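PDB 3V3T: cell division GTPase FtsZ, diverged from Clostridium botulinum C, which belongs to the tubulin/FtsZ family of cytoskeletal proteins, joining an N-terminal GTPase domain of Rossmann-like fold to a TubZ-type C-terminal domain. Local coordinates for residues A[144-147]-A[148-152]. The protein carries 1 engineered substitution. Residues are numbered along the deposited sequence; the frame is centred on the assembly and turned at random.
Sequences ACWN and DIMRS
Met150 curls back over the indole of Trp146, one helical turn earlier. Its CB lies against the carbonyl oxygens of Trp146 and Asn147; CG, set beside the backbone N by a chi1 of -71°, touches Trp146 O and reaches 3.5 Å from Trp146 NE1 at the pyrrole end. A bend at chi2 brings SD obliquely above the rim of the benzene part, 3.8 Å from Trp146 CZ2. A further bend at chi3 swings CE over that ring's face, 3.6 Å from the centroid of the Trp146 six-membered ring, a CH-pi contact beside the Met-aromatic one. The same helical turn is closed by a nearly straight bond from Met150 N to Trp146 O (2.9 Å). Cys145 SG faces Ile149 CD1 more loosely, at 4.2 Å. On the exposed side, Arg151 bends at chi3 to bring NH2 within 3.0 Å of Asp148 OD1, a salt bridge in the guanidinium plane; Asp148 OD2 pairs with Arg64, so two arginines grip the carboxylate. Trp146 and Met150 also pack on Leu163 and Ile161 of strand 160-165, respectively, while Ile149 meets Pro108 of helix 101-117. The i to i+4 packing, with an i to i+3 salt bridge on the exposed side, is that of an amphipathic helix, here the crossover helix 136-152 between parallel strands 122-129 and 160-165 of the Rossmann-like GTPase domain.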
ATOM      1  N   ALA A 144      16.050   2.016  -5.874  1.00 29.39           N
ATOM      2  CA  ALA A 144      16.795   1.147  -4.960  1.00 30.82           C
ATOM      3  C   ALA A 144      15.855   0.508  -3.959  1.00 31.88           C
ATOM      4  O   ALA A 144      16.008  -0.661  -3.585  1.00 32.71           O
ATOM      5  CB  ALA A 144      17.896   1.932  -4.244  1.00 33.23           C
ATOM      6  N   CYS A 145      14.859   1.268  -3.533  1.00 25.45           N
ATOM      7  CA  CYS A 145      13.890   0.729  -2.593  1.00 27.16           C
ATOM      8  C   CYS A 145      13.108  -0.404  -3.234  1.00 29.68           C
ATOM      9  O   CYS A 145      12.913  -1.470  -2.655  1.00 28.42           O
ATOM     10  CB  CYS A 145      12.938   1.824  -2.132  1.00 26.36           C
ATOM     11  SG  CYS A 145      11.685   1.238  -1.002  1.00 30.96           S
ATOM     12  N   TRP A 146      12.649  -0.168  -4.447  1.00 35.19           N
ATOM     13  CA  TRP A 146      11.912  -1.188  -5.157  1.00 31.90           C
ATOM     14  C   TRP A 146      12.776  -2.440  -5.373  1.00 31.20           C
ATOM     15  O   TRP A 146      12.365  -3.571  -5.086  1.00 24.76           O
ATOM     16  CB  TRP A 146      11.466  -0.621  -6.498  1.00 25.67           C
ATOM     17  CG  TRP A 146      10.825  -1.620  -7.371  1.00 30.03           C
ATOM     18  CD1 TRP A 146      11.397  -2.276  -8.415  1.00 26.74           C
ATOM     19  CD2 TRP A 146       9.472  -2.074  -7.298  1.00 24.20           C
ATOM     20  NE1 TRP A 146      10.482  -3.112  -8.999  1.00 28.93           N
ATOM     21  CE2 TRP A 146       9.290  -3.003  -8.334  1.00 25.48           C
ATOM     22  CE3 TRP A 146       8.393  -1.775  -6.459  1.00 38.88           C
ATOM     23  CZ2 TRP A 146       8.072  -3.644  -8.560  1.00 29.40           C
ATOM     24  CZ3 TRP A 146       7.183  -2.422  -6.673  1.00 41.99           C
ATOM     25  CH2 TRP A 146       7.031  -3.338  -7.720  1.00 34.21           C
ATOM     26  N   ASN A 147      13.979  -2.239  -5.889  1.00 26.20           N
ATOM     27  CA  ASN A 147      14.850  -3.366  -6.165  1.00 28.05           C
ATOM     28  C   ASN A 147      15.152  -4.190  -4.920  1.00 36.82           C
ATOM     29  O   ASN A 147      15.189  -5.418  -4.984  1.00 34.68           O
ATOM     30  CB  ASN A 147      16.138  -2.898  -6.838  1.00 31.79           C
ATOM     31  CG  ASN A 147      15.936  -2.583  -8.309  1.00 37.96           C
ATOM     32  OD1 ASN A 147      14.930  -2.984  -8.906  1.00 37.01           O
ATOM     33  ND2 ASN A 147      16.896  -1.878  -8.905  1.00 35.09           N
ATOM     34  N   ASP A 148      15.363  -3.522  -3.789  1.00 31.39           N
ATOM     35  CA  ASP A 148      15.709  -4.241  -2.565  1.00 31.17           C
ATOM     36  C   ASP A 148      14.512  -5.040  -2.070  1.00 33.05           C
ATOM     37  O   ASP A 148      14.662  -6.161  -1.567  1.00 33.47           O
ATOM     38  CB  ASP A 148      16.180  -3.294  -1.470  1.00 27.12           C
ATOM     39  CG  ASP A 148      17.550  -2.725  -1.731  1.00 44.64           C
ATOM     40  OD1 ASP A 148      18.239  -3.198  -2.662  1.00 53.35           O
ATOM     41  OD2 ASP A 148      17.941  -1.796  -0.989  1.00 44.32           O
ATOM     42  N   ILE A 149      13.321  -4.469  -2.220  1.00 30.98           N
ATOM     43  CA  ILE A 149      12.112  -5.202  -1.865  1.00 25.50           C
ATOM     44  C   ILE A 149      11.899  -6.421  -2.781  1.00 32.42           C
ATOM     45  O   ILE A 149      11.606  -7.525  -2.302  1.00 35.47           O
ATOM     46  CB  ILE A 149      10.890  -4.265  -1.780  1.00 30.14           C
ATOM     47  CG1 ILE A 149      10.988  -3.434  -0.496  1.00 32.23           C
ATOM     48  CG2 ILE A 149       9.583  -5.044  -1.792  1.00 23.57           C
ATOM     49  CD1 ILE A 149       9.854  -2.477  -0.284  1.00 29.85           C
ATOM     50  N   MET A 150      12.075  -6.235  -4.088  1.00 25.15           N
ATOM     51  CA  MET A 150      11.972  -7.349  -5.029  1.00 27.95           C
ATOM     52  C   MET A 150      12.933  -8.480  -4.651  1.00 37.23           C
ATOM     53  O   MET A 150      12.538  -9.640  -4.528  1.00 39.07           O
ATOM     54  CB  MET A 150      12.258  -6.879  -6.458  1.00 28.12           C
ATOM     55  CG  MET A 150      11.156  -5.991  -7.064  1.00 29.70           C
ATOM     56  SD  MET A 150       9.525  -6.800  -7.145  1.00 31.36           S
ATOM     57  CE  MET A 150       8.593  -5.888  -5.924  1.00 30.49           C
ATOM     58  N   ARG A 151      14.197  -8.129  -4.449  1.00 37.09           N
ATOM     59  CA  ARG A 151      15.225  -9.116  -4.138  1.00 32.11           C
ATOM     60  C   ARG A 151      14.942  -9.909  -2.849  1.00 34.39           C
ATOM     61  O   ARG A 151      15.341 -11.064  -2.728  1.00 44.05           O
ATOM     62  CB  ARG A 151      16.600  -8.436  -4.095  1.00 36.82           C
ATOM     63  CG  ARG A 151      17.721  -9.263  -3.474  1.00 57.06           C
ATOM     64  CD  ARG A 151      19.090  -8.600  -3.691  1.00 70.73           C
ATOM     65  NE  ARG A 151      19.003  -7.137  -3.767  1.00 73.00           N
ATOM     66  CZ  ARG A 151      19.223  -6.433  -4.879  1.00 72.62           C
ATOM     67  NH1 ARG A 151      19.558  -7.058  -6.003  1.00 79.40           N
ATOM     68  NH2 ARG A 151      19.122  -5.107  -4.868  1.00 55.42           N
ATOM     69  N   SER A 152      14.245  -9.291  -1.902  1.00 31.72           N
ATOM     70  CA  SER A 152      13.959  -9.917  -0.607  1.00 32.56           C
ATOM     71  C   SER A 152      12.614 -10.628  -0.499  1.00 35.11           C
ATOM     72  O   SER A 152      12.330 -11.240   0.528  1.00 38.87           O
ATOM     73  CB  SER A 152      14.010  -8.863   0.498  1.00 36.49           C
ATOM     74  OG  SER A 152      15.311  -8.314   0.615  1.00 49.22           O
TER